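Local coordinates for protein ComZ (Thermus thermophilus, PDB 6QVI) that probably acts as a pilus tip-associated DNA receptor in natural competence, a pilin carrying a beta-solenoid domain on a pseudopilin-like domain, at residues Gly426-His431 with Met449-Ala454; Tyr389-Gln392 with Ser398-Leu401. All coordinates share one frame; numbering follows the deposited sequence.

Contact 1: Gly426-His431 with Met449-Ala454; sequences GLFPNH and MAPVYA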
loop_
_atom_site.group_PDB
_atom_site.type_symbol
_atom_site.label_atom_id
_atom_site.label_comp_id
_atom_site.label_asym_id
_atom_site.label_seq_id
_atom_site.Cartn_x
_atom_site.Cartn_y
_atom_site.Cartn_z
ATOM N N GLY A 426 -4.334 5.134 -21.330
ATOM C CA GLY A 426 -3.185 5.155 -20.446
ATOM C C GLY A 426 -2.737 3.747 -20.148
ATOM O O GLY A 426 -3.411 2.806 -20.503
ATOM N N LEU A 427 -1.608 3.593 -19.479
ATOM C CA LEU A 427 -1.097 2.261 -19.185
ATOM C C LEU A 427 -0.895 2.082 -17.686
ATOM O O LEU A 427 -0.585 3.034 -16.960
ATOM C CB LEU A 427 0.213 2.009 -19.952
ATOM C CG LEU A 427 0.041 1.695 -21.445
ATOM C CD1 LEU A 427 1.180 2.305 -22.361
ATOM C CD2 LEU A 427 -0.095 0.210 -21.605
ATOM N N PHE A 428 -1.078 0.843 -17.241
ATOM C CA PHE A 428 -0.920 0.498 -15.839
ATOM C C PHE A 428 0.541 0.643 -15.418
ATOM O O PHE A 428 1.445 0.225 -16.148
ATOM C CB PHE A 428 -1.358 -0.942 -15.613
ATOM C CG PHE A 428 -2.061 -1.168 -14.314
ATOM C CD1 PHE A 428 -3.279 -0.563 -14.060
ATOM C CD2 PHE A 428 -1.491 -1.961 -13.331
ATOM C CE1 PHE A 428 -3.938 -0.766 -12.859
ATOM C CE2 PHE A 428 -2.139 -2.162 -12.123
ATOM C CZ PHE A 428 -3.373 -1.561 -11.890
ATOM N N PRO A 429 0.804 1.181 -14.223
ATOM C CA PRO A 429 -0.240 1.602 -13.297
ATOM C C PRO A 429 -0.459 3.107 -13.311
ATOM O O PRO A 429 -0.842 3.664 -12.284
ATOM C CB PRO A 429 0.304 1.159 -11.942
ATOM C CG PRO A 429 1.819 1.241 -12.110
ATOM C CD PRO A 429 2.133 1.306 -13.605
ATOM N N ASN A 430 -0.192 3.713 -14.441
ATOM C CA ASN A 430 -0.484 5.094 -14.532
ATOM C C ASN A 430 -1.920 5.183 -15.019
ATOM O O ASN A 430 -2.305 6.251 -15.409
ATOM C CB ASN A 430 0.415 5.751 -15.548
ATOM C CG ASN A 430 1.824 5.917 -15.048
ATOM O OD1 ASN A 430 2.165 5.437 -13.983
ATOM N ND2 ASN A 430 2.648 6.602 -15.816
ATOM N N HIS A 431 -2.734 4.162 -14.876
ATOM C CA HIS A 431 -4.095 4.239 -15.317
ATOM C C HIS A 431 -4.762 3.105 -14.634
ATOM O O HIS A 431 -4.636 1.986 -15.054
ATOM C CB HIS A 431 -4.131 4.000 -16.792
ATOM C CG HIS A 431 -5.500 3.970 -17.352
ATOM N ND1 HIS A 431 -5.790 3.358 -18.544
ATOM C CD2 HIS A 431 -6.662 4.472 -16.888
ATOM C CE1 HIS A 431 -7.075 3.489 -18.795
ATOM N NE2 HIS A 431 -7.627 4.156 -17.804
ATOM N N MET A 449 -7.116 -6.243 -14.172
ATOM C CA MET A 449 -5.993 -5.439 -13.730
ATOM C C MET A 449 -6.593 -4.251 -12.994
ATOM O O MET A 449 -7.037 -3.276 -13.611
ATOM C CB MET A 449 -5.118 -5.075 -14.926
ATOM C CG MET A 449 -4.195 -3.904 -14.755
ATOM S SD MET A 449 -3.122 -3.779 -16.218
ATOM C CE MET A 449 -2.162 -5.280 -16.122
ATOM N N ALA A 450 -6.669 -4.386 -11.680
ATOM C CA ALA A 450 -7.304 -3.377 -10.858
ATOM C C ALA A 450 -6.956 -3.608 -9.396
ATOM O O ALA A 450 -6.833 -4.761 -8.976
ATOM C CB ALA A 450 -8.820 -3.444 -11.062
ATOM N N PRO A 451 -6.809 -2.564 -8.581
ATOM C CA PRO A 451 -6.752 -2.783 -7.134
ATOM C C PRO A 451 -8.184 -2.987 -6.665
ATOM O O PRO A 451 -9.103 -2.306 -7.130
ATOM C CB PRO A 451 -6.153 -1.488 -6.587
ATOM C CG PRO A 451 -6.616 -0.461 -7.545
ATOM C CD PRO A 451 -6.689 -1.137 -8.921
ATOM N N VAL A 452 -8.379 -3.989 -5.818
ATOM C CA VAL A 452 -9.698 -4.452 -5.440
ATOM C C VAL A 452 -9.853 -4.522 -3.922
ATOM O O VAL A 452 -8.978 -5.051 -3.225
ATOM C CB VAL A 452 -9.906 -5.823 -6.102
ATOM C CG1 VAL A 452 -10.881 -6.668 -5.316
ATOM C CG2 VAL A 452 -10.310 -5.640 -7.582
ATOM N N TYR A 453 -11.006 -4.071 -3.418
ATOM C CA TYR A 453 -11.410 -4.255 -2.019
ATOM C C TYR A 453 -12.742 -4.995 -1.947
ATOM O O TYR A 453 -13.752 -4.521 -2.489
ATOM C CB TYR A 453 -11.598 -2.935 -1.274
ATOM C CG TYR A 453 -12.177 -3.114 0.120
ATOM C CD1 TYR A 453 -13.535 -3.011 0.329
ATOM C CD2 TYR A 453 -11.383 -3.488 1.204
ATOM C CE1 TYR A 453 -14.091 -3.187 1.569
ATOM C CE2 TYR A 453 -11.933 -3.662 2.466
ATOM C CZ TYR A 453 -13.307 -3.509 2.625
ATOM O OH TYR A 453 -13.948 -3.671 3.837
ATOM N N ALA A 454 -12.767 -6.070 -1.171
ATOM C CA ALA A 454 -13.985 -6.816 -0.882
ATOM C C ALA A 454 -14.168 -6.884 0.627
ATOM O O ALA A 454 -13.412 -7.581 1.317
ATOM C CB ALA A 454 -13.931 -8.221 -1.482
#

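Contact 2: Tyr389-Gln392 with Ser398-Leu401; sequences YRAQ and SATL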
loop_
_atom_site.group_PDB
_atom_site.type_symbol
_atom_site.label_atom_id
_atom_site.label_comp_id
_atom_site.label_asym_id
_atom_site.label_seq_id
_atom_site.Cartn_x
_atom_site.Cartn_y
_atom_site.Cartn_z
ATOM N N TYR A 389 -11.050 -0.413 -19.932
ATOM C CA TYR A 389 -11.519 0.705 -19.165
ATOM C C TYR A 389 -10.683 1.904 -19.367
ATOM O O TYR A 389 -9.596 1.810 -19.856
ATOM C CB TYR A 389 -11.670 0.359 -17.698
ATOM C CG TYR A 389 -10.408 0.186 -16.915
ATOM C CD1 TYR A 389 -9.560 1.233 -16.694
ATOM C CD2 TYR A 389 -10.096 -1.028 -16.358
ATOM C CE1 TYR A 389 -8.418 1.067 -15.955
ATOM C CE2 TYR A 389 -8.959 -1.203 -15.623
ATOM C CZ TYR A 389 -8.130 -0.150 -15.426
ATOM O OH TYR A 389 -7.007 -0.334 -14.687
ATOM N N ARG A 390 -11.252 3.044 -19.039
ATOM C CA ARG A 390 -10.587 4.312 -19.127
ATOM C C ARG A 390 -11.116 5.046 -17.936
ATOM O O ARG A 390 -12.309 5.078 -17.735
ATOM C CB ARG A 390 -11.009 5.056 -20.375
ATOM C CG ARG A 390 -10.616 4.403 -21.680
ATOM C CD ARG A 390 -11.397 5.001 -22.836
ATOM N NE ARG A 390 -10.685 6.073 -23.511
ATOM C CZ ARG A 390 -10.558 6.149 -24.824
ATOM N NH1 ARG A 390 -11.102 5.221 -25.583
ATOM N NH2 ARG A 390 -9.894 7.147 -25.376
ATOM N N ALA A 391 -10.253 5.649 -17.140
ATOM C CA ALA A 391 -10.733 6.333 -15.965
ATOM C C ALA A 391 -9.963 7.568 -15.645
ATOM O O ALA A 391 -8.767 7.591 -15.774
ATOM C CB ALA A 391 -10.660 5.401 -14.791
ATOM N N GLN A 392 -10.652 8.596 -15.189
ATOM C CA GLN A 392 -9.971 9.804 -14.823
ATOM C C GLN A 392 -10.763 10.583 -13.840
ATOM O O GLN A 392 -11.928 10.363 -13.679
ATOM C CB GLN A 392 -9.700 10.658 -16.039
ATOM C CG GLN A 392 -10.859 10.828 -16.986
ATOM C CD GLN A 392 -10.638 11.990 -17.920
ATOM O OE1 GLN A 392 -10.184 13.050 -17.508
ATOM N NE2 GLN A 392 -10.954 11.796 -19.181
ATOM N N SER A 398 -7.405 8.008 -12.729
ATOM C CA SER A 398 -7.801 6.960 -11.809
ATOM C C SER A 398 -9.237 7.230 -11.400
ATOM O O SER A 398 -9.763 8.327 -11.591
ATOM C CB SER A 398 -6.863 6.867 -10.589
ATOM O OG SER A 398 -7.021 7.954 -9.699
ATOM N N ALA A 399 -9.886 6.207 -10.882
ATOM C CA ALA A 399 -11.269 6.374 -10.464
ATOM C C ALA A 399 -11.657 5.148 -9.658
ATOM O O ALA A 399 -10.908 4.170 -9.583
ATOM C CB ALA A 399 -12.190 6.574 -11.666
ATOM N N THR A 400 -12.859 5.187 -9.091
ATOM C CA THR A 400 -13.351 4.097 -8.267
ATOM C C THR A 400 -14.806 3.819 -8.600
ATOM O O THR A 400 -15.575 4.736 -8.903
ATOM C CB THR A 400 -13.253 4.435 -6.777
ATOM O OG1 THR A 400 -11.969 5.010 -6.505
ATOM C CG2 THR A 400 -13.430 3.201 -5.927
ATOM N N LEU A 401 -15.167 2.539 -8.510
ATOM C CA LEU A 401 -16.534 2.064 -8.552
ATOM C C LEU A 401 -16.791 1.421 -7.207
ATOM O O LEU A 401 -16.111 0.450 -6.844
ATOM C CB LEU A 401 -16.735 1.013 -9.637
ATOM C CG LEU A 401 -18.164 0.571 -9.989
ATOM C CD1 LEU A 401 -18.066 -0.347 -11.215
ATOM C CD2 LEU A 401 -19.014 -0.073 -8.826
#

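Contact 1: Gly426-His431 with Met449-Ala454
A Met-aromatic contact in the beta-solenoid domain joins F428, on the loop that precedes strand 432-437, to M449, just before the chain turns a corner at A450. M449 CG lies over one face of the F428 ring, 3.4 Å from its centroid and 7° off the ring normal, a CH-pi contact. The sulfur has moved on past the ring centre towards the ring's root: SD is 3.4 Å from F428 CB and stands obliquely to the ring. With CG anti to the backbone N (chi1 160°) and the chain bent only at chi3, M449 lays its CG and sulfur along the ring, sliding past F428 in the opposite direction. P429 CB covers part of the other face, and P451 CD approaches the ring edge, 4.5 Å from F428 CZ. A flat aromatic suits this buried site because it offers the M449 methylene a face and the proline an edge. An alanine in place of F428 would probably leave the M449 thioether without its aromatic partner and open a gap beside P451. Within the loop, H431 ND1 donates to G426 O at 3.1 Å, from above the carbonyl plane. A buried loop side chain laid against a corner between different faces fits the turns of a beta-solenoid.

Contact 2: Tyr389-Gln392 with Ser398-Leu401
A391 and A399 turn their methyl groups towards each other, CB to CB at 3.7 Å, where strands 387-392 and 398-406 meet at a corner. With only one carbon on either side, the backbones can come close, and the short strand axes approach to 4.6 Å. They are turned steeply, at 106° between their N-to-C directions, consistent with the absence of a hydrogen bond between the segments: A391 O lies 3.4 Å from S398 N, but at a poor angle. Q392 and S398 both direct CB away from the opposite segment, and they meet through their main chains, with Q392 C 3.3 Å from S398 O. That carbonyl oxygen is hydrogen-bonded by S393 OG, from the short connection between the strands. Q392 is partly exposed, where a long polar amide is well suited, whereas the buried alanines need little room. L433 and V370 also touch A399, adding larger apolar groups around the small methyl. Strand 387-392 pairs with 366-371 and 419-421, while 398-406 pairs with 374-377, 409-415 and 432-437; a corner where two alanine methyls meet, between strands with different neighbours, fits the change of direction between faces of a beta-solenoid.

Contact 2 closes before contact 1 opens along the chain, yet their centres lie only about 9 Å apart in the beta-solenoid domain. Two probable hydrogen bonds join them, H431 NE2 with A391 N and M449 O with Y389 OH, each at 3.1 Å, tying both segments of contact 1 to strand 387-392. The Y389 and H431 rings also meet edge-to-face. Strands 398-406, 432-437 and 451-454 follow as successive parallel neighbours, linking the second segments of the two contacts through the strand between them. Together the contacts join neighbouring coils of the solenoid, which lies apart from the pilin's N-terminal helix 12-40.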